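Local structure of oxidoreductase, NAD-binding/iron-sulfur cluster-binding protein (Nitratireductor pacificus pht-3B, 6ZXU) at residues A[145-153]-A[168-179]; A[157-168]-A[378-389]. The protein is a catabolic reductive dehalogenase that holds cobalamin and two 4Fe-4S clusters, which probably pass the electrons used to remove halogen from its substrates. All coordinates share one frame; numbering follows the deposited sequence.

Contact 1 (A[145-153]-A[168-179]); sequences VFAVQFGRE and NAARTDMRCAEI
Asn168 ND2 is gripped twice from the 145-153 side: it donates to Gly151 O (2.9 Å) along an almost straight bond, with the acceptor in the amide plane, and to the anti lone pair of Glu153 OE2 (3.0 Å) at a more bent 146°. The other end of the amide takes the N-H of Gly151, whose N lies 2.9 Å from Asn168 OD1, so both polar groups of Gly151 are read by one side chain and the amide cannot easily flip. Its plane lies only 18° from that of the Phe150 ring, stacked on it, with Asn168 CB over the same ring. One turn on, Gly151 N lies over one face of the Arg171 guanidinium, toward its rim, a packing contact between two donors and not a hydrogen bond, and NH1 of Arg171 reaches a lone pair of Gln149 O at 3.1 Å. NH1 also donates to Thr172 OG1, which in turn bonds to Asn168 O.

The strand end of the contact is apolar. With Val148 CG1 anti to the backbone N (chi1 170°), its two methyls part: CG1 rests on Thr172 CG2 and Arg175 CG, whereas CG2 meets Cys176 SG and Ile179 CD1. Ile179 CG2 sits over a face of Phe146, 3.8 Å from the ring centroid, and Cys176 SG approaches that ring obliquely.

Strand 142-149 runs between strands 121-126 and 232-239 of an antiparallel sheet, and helix 168-190 packs on it, running obliquely antiparallel to the strand in this region. On its other sides this helix meets helices 74-85 and 445-469, where Arg175 pairs with Glu458.

Contact 2 (A[157-168]-A[378-389]); sequences GEAGAEWIRGTN and RNAEAIKALGYY
Arg378 grips Gly157 O end-on with both terminal nitrogens, NH2 at 3.1 Å and NH1 at 3.2 Å, the oxygen lying in the guanidinium plane; this is one end of the contact between 157-168 and helix 376-390. At the other end the Tyr389 hydroxyl donates to Thr167 OG1 over 2.7 Å. Thr167 OG1 donates in turn to Ile164 O, 2.6 Å away, which ties the tyrosine to the 164-167 turn. One water accepts from Ala159 N and donates to Glu381 OE2, adding a bridge near the arginine.

Between these ends the contact is CH-pi and aliphatic. Ala382 CB presses on one face of Trp163, 3.7 Å from the centroid of the six-membered ring, while Ile383 CD1 comes to the indole edge and Leu386 CD2 approaches obliquely. Tyr389, with CG anti to the backbone N (chi1 172°), brings its ring face against Ile164, whose CG2 stands over the ring centre, 10° off the normal. Ala159 CB packs on Arg378 O and on Ala382 CB, and the backbones come closest at Gly160 and Ala382, whose CA atoms are 4.3 Å apart, with Ala382 CB against Gly160 N.

Trp163 NE1 is satisfied by Gly370 O. The chemistry thus implies a buried hydrocarbon and aromatic seam, closed at one end by a buried hydroxyl pair and at the more exposed end by an arginine-to-carbonyl grip with a water bridge beside it.

Overall arrangement
From the N terminus, the chain leaves strand 142-149, passes through the short helix 161-164 and enters helix 168-190, which turns back onto the strand so that contact 1 closes a local loop of 14 residues. Contact 2 starts inside that loop and reaches helix 376-390, spanning 209 residues. The two contacts therefore cross rather than nest, and they share Asn168. Their centres are about 17 Å apart, but they also touch directly: Arg171 NH2 lies 2.9 Å from Tyr389 O, probably as a hydrogen bond. Together they tie the sheet containing strand 142-149 to helix 376-390, which precedes strand 394-399 of a second four-stranded antiparallel sheet.

Contact 1 (A[145-153]-A[168-179])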
loop_
_atom_site.group_PDB
_atom_site.type_symbol
_atom_site.label_atom_id
_atom_site.label_comp_id
_atom_site.label_asym_id
_atom_site.label_seq_id
_atom_site.Cartn_x
_atom_site.Cartn_y
_atom_site.Cartn_z
ATOM N N VAL A 145 -7.129 -19.272 -10.100
ATOM C CA VAL A 145 -8.270 -18.491 -10.471
ATOM C C VAL A 145 -8.586 -17.596 -9.273
ATOM O O VAL A 145 -8.525 -18.050 -8.128
ATOM C CB VAL A 145 -9.494 -19.361 -10.780
ATOM C CG1 VAL A 145 -10.602 -18.555 -11.388
ATOM C CG2 VAL A 145 -9.100 -20.499 -11.737
ATOM N N PHE A 146 -8.861 -16.335 -9.536
ATOM C CA PHE A 146 -9.207 -15.394 -8.474
ATOM C C PHE A 146 -10.272 -14.452 -8.904
ATOM O O PHE A 146 -10.429 -14.166 -10.085
ATOM C CB PHE A 146 -8.008 -14.674 -7.949
ATOM C CG PHE A 146 -7.346 -13.824 -8.976
ATOM C CD1 PHE A 146 -7.851 -12.531 -9.222
ATOM C CD2 PHE A 146 -6.227 -14.250 -9.638
ATOM C CE1 PHE A 146 -7.217 -11.720 -10.132
ATOM C CE2 PHE A 146 -5.625 -13.444 -10.621
ATOM C CZ PHE A 146 -6.140 -12.180 -10.887
ATOM N N ALA A 147 -11.064 -13.986 -7.937
ATOM C CA ALA A 147 -12.153 -13.033 -8.167
ATOM C C ALA A 147 -11.785 -11.763 -7.390
ATOM O O ALA A 147 -11.183 -11.794 -6.305
ATOM C CB ALA A 147 -13.485 -13.535 -7.706
ATOM N N VAL A 148 -12.133 -10.656 -7.963
ATOM C CA VAL A 148 -12.122 -9.388 -7.229
ATOM C C VAL A 148 -13.551 -8.895 -7.165
ATOM O O VAL A 148 -14.207 -8.714 -8.194
ATOM C CB VAL A 148 -11.162 -8.355 -7.927
ATOM C CG1 VAL A 148 -11.302 -6.933 -7.327
ATOM C CG2 VAL A 148 -9.757 -8.832 -7.837
ATOM N N GLN A 149 -14.025 -8.535 -5.993
ATOM C CA GLN A 149 -15.374 -7.969 -5.861
ATOM C C GLN A 149 -15.513 -6.579 -6.460
ATOM O O GLN A 149 -14.597 -5.786 -6.446
ATOM C CB GLN A 149 -15.794 -7.936 -4.358
ATOM C CG GLN A 149 -17.279 -7.647 -4.222
ATOM C CD GLN A 149 -17.907 -7.889 -2.855
ATOM O OE1 GLN A 149 -19.131 -8.040 -2.742
ATOM N NE2 GLN A 149 -17.112 -7.851 -1.832
ATOM N N PHE A 150 -16.679 -6.295 -7.023
ATOM C CA PHE A 150 -17.008 -4.969 -7.470
ATOM C C PHE A 150 -16.815 -4.010 -6.341
ATOM O O PHE A 150 -17.078 -4.347 -5.188
ATOM C CB PHE A 150 -18.511 -4.878 -7.885
ATOM C CG PHE A 150 -18.792 -5.273 -9.306
ATOM C CD1 PHE A 150 -17.905 -5.976 -10.029
ATOM C CD2 PHE A 150 -20.023 -4.975 -9.878
ATOM C CE1 PHE A 150 -18.177 -6.377 -11.329
ATOM C CE2 PHE A 150 -20.303 -5.362 -11.174
ATOM C CZ PHE A 150 -19.373 -6.087 -11.905
ATOM N N GLY A 151 -16.441 -2.783 -6.688
ATOM C CA GLY A 151 -16.395 -1.693 -5.696
ATOM C C GLY A 151 -17.769 -1.230 -5.285
ATOM O O GLY A 151 -18.732 -1.306 -6.055
ATOM N N ARG A 152 -17.856 -0.674 -4.078
ATOM C CA ARG A 152 -19.025 0.080 -3.678
ATOM C C ARG A 152 -19.143 1.360 -4.514
ATOM O O ARG A 152 -18.132 1.998 -4.846
ATOM C CB ARG A 152 -18.933 0.518 -2.224
ATOM C CG ARG A 152 -19.099 -0.579 -1.205
ATOM C CD ARG A 152 -19.054 -0.000 0.222
ATOM N NE ARG A 152 -20.144 0.908 0.431
ATOM C CZ ARG A 152 -20.145 1.938 1.293
ATOM N NH1 ARG A 152 -19.123 2.168 2.084
ATOM N NH2 ARG A 152 -21.177 2.742 1.343
ATOM N N GLU A 153 -20.358 1.723 -4.867
ATOM C CA GLU A 153 -20.561 2.947 -5.633
ATOM C C GLU A 153 -21.367 3.951 -4.785
ATOM O O GLU A 153 -22.072 3.583 -3.868
ATOM C CB GLU A 153 -21.305 2.669 -6.934
ATOM C CG GLU A 153 -20.722 1.537 -7.779
ATOM C CD GLU A 153 -21.451 1.371 -9.158
ATOM O OE1 GLU A 153 -22.257 2.292 -9.506
ATOM O OE2 GLU A 153 -21.199 0.370 -9.929
ATOM N N ASN A 168 -17.944 -0.399 -13.155
ATOM C CA ASN A 168 -17.458 -1.351 -12.168
ATOM C C ASN A 168 -16.784 -2.553 -12.762
ATOM O O ASN A 168 -15.730 -2.986 -12.310
ATOM C CB ASN A 168 -18.602 -1.744 -11.247
ATOM C CG ASN A 168 -18.180 -1.806 -9.800
ATOM O OD1 ASN A 168 -17.034 -2.147 -9.474
ATOM N ND2 ASN A 168 -19.062 -1.452 -8.940
ATOM N N ALA A 169 -17.306 -3.053 -13.853
ATOM C CA ALA A 169 -16.682 -4.203 -14.506
ATOM C C ALA A 169 -15.360 -3.870 -15.094
ATOM O O ALA A 169 -14.418 -4.635 -14.999
ATOM C CB ALA A 169 -17.601 -4.743 -15.587
ATOM N N ALA A 170 -15.239 -2.687 -15.661
ATOM C CA ALA A 170 -13.920 -2.202 -16.173
ATOM C C ALA A 170 -12.912 -1.848 -15.066
ATOM O O ALA A 170 -11.763 -2.198 -15.130
ATOM C CB ALA A 170 -14.130 -0.992 -17.071
ATOM N N ARG A 171 -13.389 -1.189 -14.017
ATOM C CA ARG A 171 -12.605 -0.958 -12.805
ATOM C C ARG A 171 -12.106 -2.290 -12.207
ATOM O O ARG A 171 -10.941 -2.456 -11.902
ATOM C CB ARG A 171 -13.464 -0.181 -11.807
ATOM C CG ARG A 171 -12.906 0.039 -10.394
ATOM C CD ARG A 171 -13.450 -1.056 -9.518
ATOM N NE ARG A 171 -13.247 -0.940 -8.090
ATOM C CZ ARG A 171 -13.210 -1.987 -7.296
ATOM N NH1 ARG A 171 -13.437 -3.205 -7.757
ATOM N NH2 ARG A 171 -13.044 -1.821 -6.006
ATOM N N THR A 172 -13.008 -3.222 -12.036
ATOM C CA THR A 172 -12.638 -4.499 -11.462
ATOM C C THR A 172 -11.800 -5.346 -12.444
ATOM O O THR A 172 -10.851 -6.008 -12.020
ATOM C CB THR A 172 -13.887 -5.195 -10.992
ATOM O OG1 THR A 172 -14.668 -4.297 -10.172
ATOM C CG2 THR A 172 -13.524 -6.437 -10.220
ATOM N N ASP A 173 -12.097 -5.302 -13.728
ATOM C CA ASP A 173 -11.156 -5.896 -14.710
ATOM C C ASP A 173 -9.745 -5.358 -14.605
ATOM O O ASP A 173 -8.763 -6.107 -14.717
ATOM C CB ASP A 173 -11.671 -5.754 -16.159
ATOM C CG ASP A 173 -12.722 -6.786 -16.531
ATOM O OD1 ASP A 173 -12.930 -7.806 -15.790
ATOM O OD2 ASP A 173 -13.387 -6.577 -17.559
ATOM N N MET A 174 -9.616 -4.044 -14.487
ATOM C CA MET A 174 -8.267 -3.441 -14.305
ATOM C C MET A 174 -7.498 -4.066 -13.138
ATOM O O MET A 174 -6.309 -4.411 -13.238
ATOM C CB MET A 174 -8.409 -1.902 -14.090
ATOM C CG MET A 174 -7.094 -1.205 -13.885
ATOM S SD MET A 174 -7.323 0.526 -13.294
ATOM C CE MET A 174 -8.193 0.243 -11.703
ATOM N N ARG A 175 -8.150 -4.172 -12.005
ATOM C CA ARG A 175 -7.531 -4.773 -10.837
ATOM C C ARG A 175 -7.208 -6.244 -11.109
ATOM O O ARG A 175 -6.184 -6.707 -10.690
ATOM C CB ARG A 175 -8.469 -4.576 -9.645
ATOM C CG ARG A 175 -7.972 -5.115 -8.337
ATOM C CD ARG A 175 -6.701 -4.503 -7.825
ATOM N NE ARG A 175 -6.648 -3.033 -8.065
ATOM C CZ ARG A 175 -7.329 -2.124 -7.364
ATOM N NH1 ARG A 175 -8.173 -2.506 -6.384
ATOM N NH2 ARG A 175 -7.229 -0.799 -7.674
ATOM N N CYS A 176 -8.055 -6.965 -11.866
ATOM C CA CYS A 176 -7.787 -8.371 -12.232
ATOM C C CYS A 176 -6.584 -8.527 -13.138
ATOM O O CYS A 176 -5.736 -9.379 -12.906
ATOM C CB CYS A 176 -8.996 -8.999 -12.847
ATOM S SG CYS A 176 -10.277 -9.327 -11.649
ATOM N N ALA A 177 -6.431 -7.628 -14.097
ATOM C CA ALA A 177 -5.272 -7.652 -14.961
ATOM C C ALA A 177 -4.023 -7.371 -14.202
ATOM O O ALA A 177 -3.009 -7.964 -14.398
ATOM C CB ALA A 177 -5.463 -6.639 -16.043
ATOM N N GLU A 178 -4.095 -6.383 -13.326
ATOM C CA GLU A 178 -2.976 -6.038 -12.477
ATOM C C GLU A 178 -2.485 -7.228 -11.672
ATOM O O GLU A 178 -1.286 -7.571 -11.689
ATOM C CB GLU A 178 -3.443 -4.967 -11.486
ATOM C CG GLU A 178 -2.372 -4.481 -10.519
ATOM C CD GLU A 178 -2.940 -4.223 -9.097
ATOM O OE1 GLU A 178 -3.722 -3.249 -8.883
ATOM O OE2 GLU A 178 -2.624 -5.011 -8.145
ATOM N N ILE A 179 -3.379 -7.860 -10.922
ATOM C CA ILE A 179 -3.035 -9.028 -10.109
ATOM C C ILE A 179 -2.522 -10.176 -10.982
ATOM O O ILE A 179 -1.508 -10.783 -10.694
ATOM C CB ILE A 179 -4.248 -9.494 -9.247
ATOM C CG1 ILE A 179 -4.624 -8.370 -8.293
ATOM C CG2 ILE A 179 -3.918 -10.801 -8.551
ATOM C CD1 ILE A 179 -5.863 -8.644 -7.483
#

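Contact 2 (A[157-168]-A[378-389])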
loop_
_atom_site.group_PDB
_atom_site.type_symbol
_atom_site.label_atom_id
_atom_site.label_comp_id
_atom_site.label_asym_id
_atom_site.label_seq_id
_atom_site.Cartn_x
_atom_site.Cartn_y
_atom_site.Cartn_z
ATOM N N GLY A 157 -27.551 10.672 -6.427
ATOM C CA GLY A 157 -27.530 12.015 -5.892
ATOM C C GLY A 157 -26.316 12.350 -5.046
ATOM O O GLY A 157 -26.148 13.507 -4.696
ATOM N N GLU A 158 -25.446 11.362 -4.729
ATOM C CA GLU A 158 -24.206 11.665 -4.038
ATOM C C GLU A 158 -23.198 12.210 -5.024
ATOM O O GLU A 158 -23.216 11.906 -6.205
ATOM C CB GLU A 158 -23.643 10.431 -3.308
ATOM C CG GLU A 158 -24.523 9.850 -2.235
ATOM C CD GLU A 158 -23.733 8.936 -1.246
ATOM O OE1 GLU A 158 -23.081 7.921 -1.703
ATOM O OE2 GLU A 158 -23.833 9.205 0.004
ATOM N N ALA A 159 -22.285 13.007 -4.502
ATOM C CA ALA A 159 -21.248 13.582 -5.331
ATOM C C ALA A 159 -20.412 12.440 -5.972
ATOM O O ALA A 159 -20.051 11.434 -5.317
ATOM C CB ALA A 159 -20.378 14.515 -4.513
ATOM N N GLY A 160 -20.174 12.583 -7.274
ATOM C CA GLY A 160 -19.410 11.603 -8.043
ATOM C C GLY A 160 -20.135 10.367 -8.532
ATOM O O GLY A 160 -19.502 9.518 -9.215
ATOM N N ALA A 161 -21.436 10.259 -8.284
ATOM C CA ALA A 161 -22.165 9.114 -8.793
ATOM C C ALA A 161 -22.026 8.958 -10.345
ATOM O O ALA A 161 -21.787 7.835 -10.858
ATOM C CB ALA A 161 -23.595 9.156 -8.318
ATOM N N GLU A 162 -22.131 10.069 -11.079
ATOM C CA GLU A 162 -21.951 10.097 -12.538
ATOM C C GLU A 162 -20.547 9.701 -12.969
ATOM O O GLU A 162 -20.348 9.169 -14.085
ATOM C CB GLU A 162 -22.260 11.550 -13.095
ATOM N N TRP A 163 -19.540 9.965 -12.131
ATOM C CA TRP A 163 -18.185 9.561 -12.476
ATOM C C TRP A 163 -18.004 8.034 -12.481
ATOM O O TRP A 163 -17.185 7.504 -13.197
ATOM C CB TRP A 163 -17.190 10.126 -11.502
ATOM C CG TRP A 163 -17.126 11.631 -11.392
ATOM C CD1 TRP A 163 -17.862 12.539 -12.094
ATOM C CD2 TRP A 163 -16.247 12.379 -10.559
ATOM N NE1 TRP A 163 -17.510 13.802 -11.730
ATOM C CE2 TRP A 163 -16.524 13.737 -10.779
ATOM C CE3 TRP A 163 -15.310 12.039 -9.578
ATOM C CZ2 TRP A 163 -15.883 14.762 -10.055
ATOM C CZ3 TRP A 163 -14.621 13.062 -8.889
ATOM C CH2 TRP A 163 -14.907 14.410 -9.156
ATOM N N ILE A 164 -18.786 7.338 -11.675
ATOM C CA ILE A 164 -18.529 5.951 -11.307
ATOM C C ILE A 164 -19.539 4.975 -11.877
ATOM O O ILE A 164 -19.172 3.847 -12.207
ATOM C CB ILE A 164 -18.482 5.846 -9.743
ATOM C CG1 ILE A 164 -17.205 6.465 -9.234
ATOM C CG2 ILE A 164 -18.602 4.427 -9.228
ATOM C CD1 ILE A 164 -17.251 6.864 -7.778
ATOM N N ARG A 165 -20.776 5.413 -12.010
ATOM C CA ARG A 165 -21.867 4.531 -12.488
ATOM C C ARG A 165 -21.569 3.867 -13.813
ATOM O O ARG A 165 -21.089 4.525 -14.727
ATOM C CB ARG A 165 -23.182 5.315 -12.584
ATOM C CG ARG A 165 -24.396 4.386 -12.622
ATOM C CD ARG A 165 -25.534 4.964 -11.787
ATOM N NE ARG A 165 -25.251 4.937 -10.322
ATOM C CZ ARG A 165 -25.856 5.715 -9.396
ATOM N NH1 ARG A 165 -26.823 6.609 -9.744
ATOM N NH2 ARG A 165 -25.473 5.607 -8.099
ATOM N N GLY A 166 -21.735 2.554 -13.865
ATOM C CA GLY A 166 -21.452 1.817 -15.050
ATOM C C GLY A 166 -19.992 1.458 -15.305
ATOM O O GLY A 166 -19.692 0.872 -16.333
ATOM N N THR A 167 -19.071 1.786 -14.395
ATOM C CA THR A 167 -17.654 1.528 -14.623
ATOM C C THR A 167 -17.097 0.337 -13.797
ATOM O O THR A 167 -15.930 0.062 -13.864
ATOM C CB THR A 167 -16.801 2.755 -14.249
ATOM O OG1 THR A 167 -16.863 2.951 -12.824
ATOM C CG2 THR A 167 -17.294 4.001 -14.977
ATOM N N ASN A 168 -17.944 -0.399 -13.155
ATOM C CA ASN A 168 -17.458 -1.351 -12.168
ATOM C C ASN A 168 -16.784 -2.553 -12.762
ATOM O O ASN A 168 -15.730 -2.986 -12.310
ATOM C CB ASN A 168 -18.602 -1.744 -11.247
ATOM C CG ASN A 168 -18.180 -1.806 -9.800
ATOM O OD1 ASN A 168 -17.034 -2.147 -9.474
ATOM N ND2 ASN A 168 -19.062 -1.452 -8.940
ATOM N N ARG A 378 -18.672 19.520 -2.514
ATOM C CA ARG A 378 -19.100 18.325 -3.226
ATOM C C ARG A 378 -17.962 17.719 -4.067
ATOM O O ARG A 378 -17.889 16.527 -4.174
ATOM C CB ARG A 378 -20.287 18.649 -4.152
ATOM C CG ARG A 378 -21.533 19.055 -3.426
ATOM C CD ARG A 378 -22.443 17.898 -3.111
ATOM N NE ARG A 378 -22.954 17.269 -4.351
ATOM C CZ ARG A 378 -23.791 16.219 -4.375
ATOM N NH1 ARG A 378 -24.233 15.671 -3.255
ATOM N NH2 ARG A 378 -24.123 15.658 -5.547
ATOM N N ASN A 379 -17.082 18.540 -4.651
ATOM C CA ASN A 379 -15.934 18.072 -5.400
ATOM C C ASN A 379 -15.016 17.242 -4.444
ATOM O O ASN A 379 -14.539 16.212 -4.861
ATOM C CB ASN A 379 -15.137 19.184 -6.026
ATOM C CG ASN A 379 -15.903 19.929 -7.120
ATOM O OD1 ASN A 379 -17.024 19.519 -7.521
ATOM N ND2 ASN A 379 -15.284 20.988 -7.620
ATOM N N ALA A 380 -14.864 17.692 -3.207
ATOM C CA ALA A 380 -14.113 16.937 -2.233
ATOM C C ALA A 380 -14.719 15.597 -1.930
ATOM O O ALA A 380 -14.029 14.593 -1.994
ATOM C CB ALA A 380 -13.894 17.730 -1.000
ATOM N N GLU A 381 -16.012 15.540 -1.756
ATOM C CA GLU A 381 -16.691 14.297 -1.496
ATOM C C GLU A 381 -16.641 13.355 -2.696
ATOM O O GLU A 381 -16.546 12.158 -2.502
ATOM C CB GLU A 381 -18.183 14.543 -1.150
ATOM C CG GLU A 381 -18.455 15.321 0.105
ATOM C CD GLU A 381 -19.994 15.531 0.344
ATOM O OE1 GLU A 381 -20.311 15.767 1.527
ATOM O OE2 GLU A 381 -20.856 15.406 -0.632
ATOM N N ALA A 382 -16.724 13.881 -3.915
ATOM C CA ALA A 382 -16.623 13.080 -5.126
ATOM C C ALA A 382 -15.239 12.435 -5.258
ATOM O O ALA A 382 -15.138 11.293 -5.518
ATOM C CB ALA A 382 -16.951 13.890 -6.393
ATOM N N ILE A 383 -14.203 13.203 -5.017
ATOM C CA ILE A 383 -12.835 12.756 -5.069
ATOM C C ILE A 383 -12.578 11.694 -3.986
ATOM O O ILE A 383 -11.977 10.676 -4.267
ATOM C CB ILE A 383 -11.893 13.979 -4.924
ATOM C CG1 ILE A 383 -11.825 14.789 -6.229
ATOM C CG2 ILE A 383 -10.478 13.550 -4.550
ATOM C CD1 ILE A 383 -11.197 14.069 -7.392
ATOM N N LYS A 384 -13.058 11.905 -2.790
ATOM C CA LYS A 384 -12.978 10.900 -1.766
ATOM C C LYS A 384 -13.704 9.599 -2.119
ATOM O O LYS A 384 -13.116 8.537 -2.056
ATOM C CB LYS A 384 -13.410 11.421 -0.419
ATOM C CG LYS A 384 -12.555 12.544 0.078
ATOM C CD LYS A 384 -13.014 13.026 1.439
ATOM C CE LYS A 384 -12.126 14.130 1.934
ATOM N NZ LYS A 384 -12.549 14.516 3.283
ATOM N N ALA A 385 -14.935 9.689 -2.557
ATOM C CA ALA A 385 -15.694 8.535 -2.995
ATOM C C ALA A 385 -14.940 7.803 -4.123
ATOM O O ALA A 385 -14.889 6.539 -4.129
ATOM C CB ALA A 385 -17.081 8.961 -3.487
ATOM N N LEU A 386 -14.351 8.537 -5.029
ATOM C CA LEU A 386 -13.616 7.983 -6.115
ATOM C C LEU A 386 -12.415 7.216 -5.623
ATOM O O LEU A 386 -12.196 6.040 -6.010
ATOM C CB LEU A 386 -13.227 9.061 -7.094
ATOM C CG LEU A 386 -12.494 8.657 -8.329
ATOM C CD1 LEU A 386 -13.331 7.620 -9.080
ATOM C CD2 LEU A 386 -12.138 9.811 -9.269
ATOM N N GLY A 387 -11.668 7.782 -4.713
ATOM C CA GLY A 387 -10.495 7.054 -4.147
ATOM C C GLY A 387 -10.910 5.778 -3.419
ATOM O O GLY A 387 -10.275 4.757 -3.617
ATOM N N TYR A 388 -12.008 5.796 -2.669
ATOM C CA TYR A 388 -12.460 4.597 -1.919
ATOM C C TYR A 388 -12.958 3.514 -2.859
ATOM O O TYR A 388 -12.557 2.360 -2.765
ATOM C CB TYR A 388 -13.464 4.964 -0.845
ATOM C CG TYR A 388 -12.851 5.831 0.237
ATOM C CD1 TYR A 388 -11.759 5.372 1.011
ATOM C CD2 TYR A 388 -13.351 7.064 0.532
ATOM C CE1 TYR A 388 -11.194 6.161 1.968
ATOM C CE2 TYR A 388 -12.794 7.869 1.544
ATOM C CZ TYR A 388 -11.720 7.421 2.241
ATOM O OH TYR A 388 -11.138 8.181 3.246
ATOM N N TYR A 389 -13.637 3.934 -3.913
ATOM C CA TYR A 389 -14.080 3.033 -4.959
ATOM C C TYR A 389 -12.963 2.284 -5.616
ATOM O O TYR A 389 -13.105 1.110 -5.976
ATOM C CB TYR A 389 -14.855 3.846 -6.045
ATOM C CG TYR A 389 -15.226 3.100 -7.272
ATOM C CD1 TYR A 389 -16.171 2.040 -7.262
ATOM C CD2 TYR A 389 -14.704 3.464 -8.486
ATOM C CE1 TYR A 389 -16.572 1.404 -8.449
ATOM C CE2 TYR A 389 -15.121 2.853 -9.665
ATOM C CZ TYR A 389 -16.056 1.810 -9.616
ATOM O OH TYR A 389 -16.402 1.233 -10.792
HETATM O O HOH W 1 -19.871 11.186 -2.559
HETATM O O HOH W 2 -21.814 13.070 -1.619
#